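Long-range contact in putative exported protein (Aeromonas hydrophila subsp. hydrophila, PDB 4PJ2), which probably inhibits i-type lysozymes in the bacterial periplasm and binds a magnesium ion: residues Glu25-Ser38 / Gln48-Ile61. Sequence-based numbering, arbitrary orientation.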
# COMPACT_ATOMS: atom_id res chain seq x y z
N GLU A 25 3.28 -8.30 11.10
CA GLU A 25 3.06 -8.36 9.66
C GLU A 25 4.09 -7.55 8.89
O GLU A 25 4.72 -6.62 9.44
CB GLU A 25 1.66 -7.84 9.34
CG GLU A 25 0.55 -8.73 9.86
CD GLU A 25 -0.83 -8.17 9.58
OE1 GLU A 25 -0.93 -7.00 9.11
OE2 GLU A 25 -1.81 -8.90 9.82
N PRO A 26 4.22 -7.85 7.60
CA PRO A 26 5.09 -7.00 6.78
C PRO A 26 4.52 -5.61 6.56
O PRO A 26 3.34 -5.33 6.79
CB PRO A 26 5.15 -7.73 5.45
CG PRO A 26 4.02 -8.65 5.42
CD PRO A 26 3.64 -8.95 6.82
N ALA A 27 5.38 -4.73 6.08
CA ALA A 27 4.95 -3.38 5.77
C ALA A 27 3.99 -3.32 4.59
O ALA A 27 3.08 -2.50 4.59
CB ALA A 27 6.15 -2.50 5.52
N SER A 28 4.18 -4.18 3.60
CA SER A 28 3.50 -4.04 2.32
C SER A 28 2.12 -4.65 2.28
O SER A 28 1.37 -4.38 1.34
CB SER A 28 4.28 -4.71 1.18
OG SER A 28 5.57 -4.19 1.01
N THR A 29 1.81 -5.55 3.20
CA THR A 29 0.56 -6.30 3.10
C THR A 29 0.22 -6.88 4.45
O THR A 29 1.10 -7.03 5.29
CB THR A 29 0.68 -7.42 2.00
OG1 THR A 29 -0.58 -8.05 1.79
CG2 THR A 29 1.72 -8.49 2.35
N GLY A 30 -1.04 -7.24 4.65
CA GLY A 30 -1.46 -7.87 5.88
C GLY A 30 -2.88 -7.48 6.18
O GLY A 30 -3.76 -7.62 5.34
N SER A 31 -3.10 -6.98 7.38
CA SER A 31 -4.43 -6.65 7.86
C SER A 31 -4.38 -5.38 8.67
O SER A 31 -3.33 -4.90 9.07
CB SER A 31 -4.99 -7.78 8.72
OG SER A 31 -4.27 -7.87 9.94
N TYR A 32 -5.56 -4.87 8.96
CA TYR A 32 -5.72 -3.89 10.00
C TYR A 32 -7.03 -4.18 10.71
O TYR A 32 -7.88 -4.89 10.20
CB TYR A 32 -5.69 -2.47 9.45
CG TYR A 32 -6.88 -2.08 8.62
CD1 TYR A 32 -7.96 -1.45 9.21
CD2 TYR A 32 -6.91 -2.30 7.26
CE1 TYR A 32 -9.03 -1.05 8.45
CE2 TYR A 32 -7.98 -1.91 6.50
CZ TYR A 32 -9.04 -1.28 7.09
OH TYR A 32 -10.12 -0.87 6.36
N ASP A 33 -7.19 -3.62 11.90
CA ASP A 33 -8.44 -3.75 12.60
C ASP A 33 -8.93 -2.39 13.04
O ASP A 33 -8.16 -1.45 13.21
CB ASP A 33 -8.36 -4.71 13.78
CG ASP A 33 -7.38 -4.29 14.85
OD1 ASP A 33 -6.21 -4.77 14.81
OD2 ASP A 33 -7.79 -3.52 15.75
N VAL A 34 -10.25 -2.33 13.17
CA VAL A 34 -10.96 -1.18 13.67
C VAL A 34 -11.72 -1.66 14.90
O VAL A 34 -12.42 -2.65 14.84
CB VAL A 34 -11.97 -0.67 12.63
CG1 VAL A 34 -12.75 0.49 13.19
CG2 VAL A 34 -11.27 -0.29 11.33
N ARG A 35 -11.55 -0.96 16.01
CA ARG A 35 -12.20 -1.32 17.28
C ARG A 35 -12.99 -0.11 17.76
O ARG A 35 -12.46 0.99 17.78
CB ARG A 35 -11.18 -1.75 18.32
CG ARG A 35 -10.56 -3.12 18.05
CD ARG A 35 -9.43 -3.40 19.00
NE ARG A 35 -9.23 -4.77 19.44
CZ ARG A 35 -8.40 -5.67 18.93
NH1 ARG A 35 -7.73 -5.45 17.80
NH2 ARG A 35 -8.28 -6.83 19.54
N LEU A 36 -14.23 -0.36 18.14
CA LEU A 36 -15.15 0.67 18.60
C LEU A 36 -15.42 0.49 20.08
O LEU A 36 -15.70 -0.63 20.54
CB LEU A 36 -16.45 0.55 17.84
CG LEU A 36 -17.54 1.57 18.12
CD1 LEU A 36 -17.09 2.97 17.73
CD2 LEU A 36 -18.81 1.20 17.40
N TYR A 37 -15.34 1.60 20.80
CA TYR A 37 -15.55 1.68 22.25
C TYR A 37 -16.63 2.72 22.54
O TYR A 37 -16.81 3.67 21.78
CB TYR A 37 -14.25 2.10 22.95
CG TYR A 37 -13.09 1.18 22.67
CD1 TYR A 37 -12.72 0.19 23.58
CD2 TYR A 37 -12.36 1.29 21.47
CE1 TYR A 37 -11.68 -0.66 23.31
CE2 TYR A 37 -11.33 0.44 21.20
CZ TYR A 37 -10.98 -0.53 22.12
OH TYR A 37 -9.94 -1.37 21.81
N SER A 38 -17.34 2.58 23.65
CA SER A 38 -18.41 3.52 23.95
C SER A 38 -17.89 4.90 24.28
O SER A 38 -18.58 5.87 24.04
CB SER A 38 -19.25 3.03 25.13
OG SER A 38 -18.55 3.26 26.33
N GLN A 48 -14.55 0.44 27.51
CA GLN A 48 -15.82 -0.21 27.20
C GLN A 48 -15.90 -0.60 25.73
O GLN A 48 -16.50 0.10 24.89
CB GLN A 48 -16.96 0.70 27.61
CG GLN A 48 -18.28 0.02 27.73
CD GLN A 48 -19.25 0.78 28.62
OE1 GLN A 48 -19.75 1.84 28.24
NE2 GLN A 48 -19.51 0.24 29.80
N PHE A 49 -15.28 -1.71 25.41
CA PHE A 49 -15.28 -2.23 24.07
C PHE A 49 -16.67 -2.60 23.62
O PHE A 49 -17.42 -3.21 24.36
CB PHE A 49 -14.36 -3.47 24.03
CG PHE A 49 -14.38 -4.19 22.72
CD1 PHE A 49 -13.72 -3.69 21.61
CD2 PHE A 49 -15.07 -5.38 22.60
CE1 PHE A 49 -13.76 -4.38 20.43
CE2 PHE A 49 -15.10 -6.07 21.41
CZ PHE A 49 -14.43 -5.56 20.32
N ILE A 50 -16.98 -2.28 22.36
CA ILE A 50 -18.25 -2.64 21.74
C ILE A 50 -18.11 -3.70 20.65
O ILE A 50 -18.77 -4.74 20.69
CB ILE A 50 -18.96 -1.38 21.16
CG1 ILE A 50 -19.29 -0.39 22.28
CG2 ILE A 50 -20.21 -1.78 20.38
CD1 ILE A 50 -19.79 0.96 21.80
N ASP A 51 -17.26 -3.44 19.66
CA ASP A 51 -17.12 -4.35 18.53
C ASP A 51 -15.83 -4.03 17.78
O ASP A 51 -15.25 -2.96 17.93
CB ASP A 51 -18.32 -4.23 17.59
CG ASP A 51 -18.42 -5.37 16.58
OD1 ASP A 51 -17.83 -6.45 16.79
OD2 ASP A 51 -19.09 -5.16 15.56
N GLY A 52 -15.38 -4.97 16.97
CA GLY A 52 -14.21 -4.76 16.15
C GLY A 52 -14.28 -5.59 14.90
O GLY A 52 -14.99 -6.59 14.87
N LYS A 53 -13.53 -5.17 13.88
CA LYS A 53 -13.47 -5.86 12.61
C LYS A 53 -12.04 -5.87 12.11
O LYS A 53 -11.31 -4.90 12.31
CB LYS A 53 -14.36 -5.16 11.58
CG LYS A 53 -15.81 -5.10 11.94
CD LYS A 53 -16.49 -6.44 11.83
CE LYS A 53 -17.86 -6.40 12.49
NZ LYS A 53 -18.57 -7.69 12.33
N VAL A 54 -11.67 -6.96 11.44
CA VAL A 54 -10.34 -7.10 10.86
C VAL A 54 -10.50 -7.19 9.34
O VAL A 54 -11.32 -7.97 8.86
CB VAL A 54 -9.62 -8.37 11.36
CG1 VAL A 54 -8.16 -8.33 10.93
CG2 VAL A 54 -9.72 -8.50 12.87
N LEU A 55 -9.72 -6.39 8.62
CA LEU A 55 -9.80 -6.33 7.17
C LEU A 55 -8.41 -6.49 6.57
O LEU A 55 -7.41 -6.15 7.19
CB LEU A 55 -10.37 -4.99 6.72
CG LEU A 55 -11.89 -4.88 6.72
CD1 LEU A 55 -12.43 -4.68 8.11
CD2 LEU A 55 -12.34 -3.76 5.83
N PRO A 56 -8.35 -6.95 5.32
CA PRO A 56 -7.08 -6.97 4.61
C PRO A 56 -6.58 -5.57 4.30
O PRO A 56 -7.38 -4.64 4.14
CB PRO A 56 -7.40 -7.73 3.31
CG PRO A 56 -8.82 -7.66 3.17
CD PRO A 56 -9.45 -7.45 4.49
N ARG A 57 -5.26 -5.42 4.22
CA ARG A 57 -4.69 -4.18 3.71
C ARG A 57 -3.67 -4.47 2.66
O ARG A 57 -2.74 -5.24 2.83
CB ARG A 57 -4.07 -3.29 4.76
CG ARG A 57 -3.03 -3.95 5.56
CD ARG A 57 -2.24 -3.02 6.53
NE ARG A 57 -1.34 -3.89 7.28
CZ ARG A 57 -0.07 -4.13 7.01
NH1 ARG A 57 0.56 -3.50 6.04
NH2 ARG A 57 0.59 -5.00 7.75
N ASP A 58 -3.87 -3.78 1.55
CA ASP A 58 -2.96 -3.87 0.43
C ASP A 58 -2.05 -2.66 0.46
O ASP A 58 -2.21 -1.70 -0.33
CB ASP A 58 -3.70 -3.96 -0.88
CG ASP A 58 -2.76 -4.07 -2.03
OD1 ASP A 58 -1.58 -4.46 -1.81
OD2 ASP A 58 -3.18 -3.75 -3.15
N GLY A 59 -1.13 -2.68 1.39
CA GLY A 59 -0.16 -1.62 1.58
C GLY A 59 -0.17 -1.20 3.02
O GLY A 59 -0.53 -1.97 3.90
N SER A 60 0.23 0.03 3.24
CA SER A 60 0.31 0.63 4.57
C SER A 60 -0.81 1.65 4.77
O SER A 60 -1.20 2.36 3.84
CB SER A 60 1.64 1.37 4.71
OG SER A 60 2.72 0.60 4.23
N ILE A 61 -1.32 1.75 5.99
CA ILE A 61 -2.33 2.75 6.26
C ILE A 61 -1.69 4.11 6.13
O ILE A 61 -0.65 4.38 6.73
CB ILE A 61 -2.92 2.58 7.65
CG1 ILE A 61 -3.66 1.24 7.74
CG2 ILE A 61 -3.84 3.74 7.98
CD1 ILE A 61 -4.31 0.96 9.09
O HOH W 1 1.10 -3.17 -1.17
O HOH W 2 -1.52 -7.03 -0.59
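The guanidinium of R57 is held along its edge by backbone carbonyls of residues 26-31 and by the E25 carboxylate. R57 NH2 donates to P26 O at 2.9 Å, almost straight (166°) and in the guanidinium plane, and also forms a salt bridge with E25 OE1 (2.9 Å), using the anti lone pair of that oxygen. R57 NE reaches S31 O at 2.9 Å from above the carbonyl plane, while R57 NH1 bonds G59 O (2.8 Å) and, weakly, A27 O. G30 CA and T29 O lie over one guanidinium face. E25 is itself positioned by S31, whose N and OG bind OE1 and OE2 respectively.

Beyond this cluster, strands 30-37 and 49-57 form an antiparallel hairpin, with paired backbone bonds at Y32-L55 and V34-K53. With CG between the backbone N and the carbonyl carbon (chi1 70°), the Y32 ring lies alongside L55, whose CB covers one face, 4.2 Å from the centroid; Y32 OH is hydrogen-bonded to D93 of strand 90-98. I61 CD1 packs on Y32 CB, on the side where Y32 and V34 meet the second sheet. At the far end I50 and D51 both face L36 in a classic beta bulge, and F49 turns its edge to the face of Y37, planes 71° apart. The carbonyls and carboxylate around R57 would probably offset its positive charge, and the bonds along its edge fix its rotation; through G59 O they tie the 25-29 loop to the 58-59 link into strand 60-67 of the second sheet.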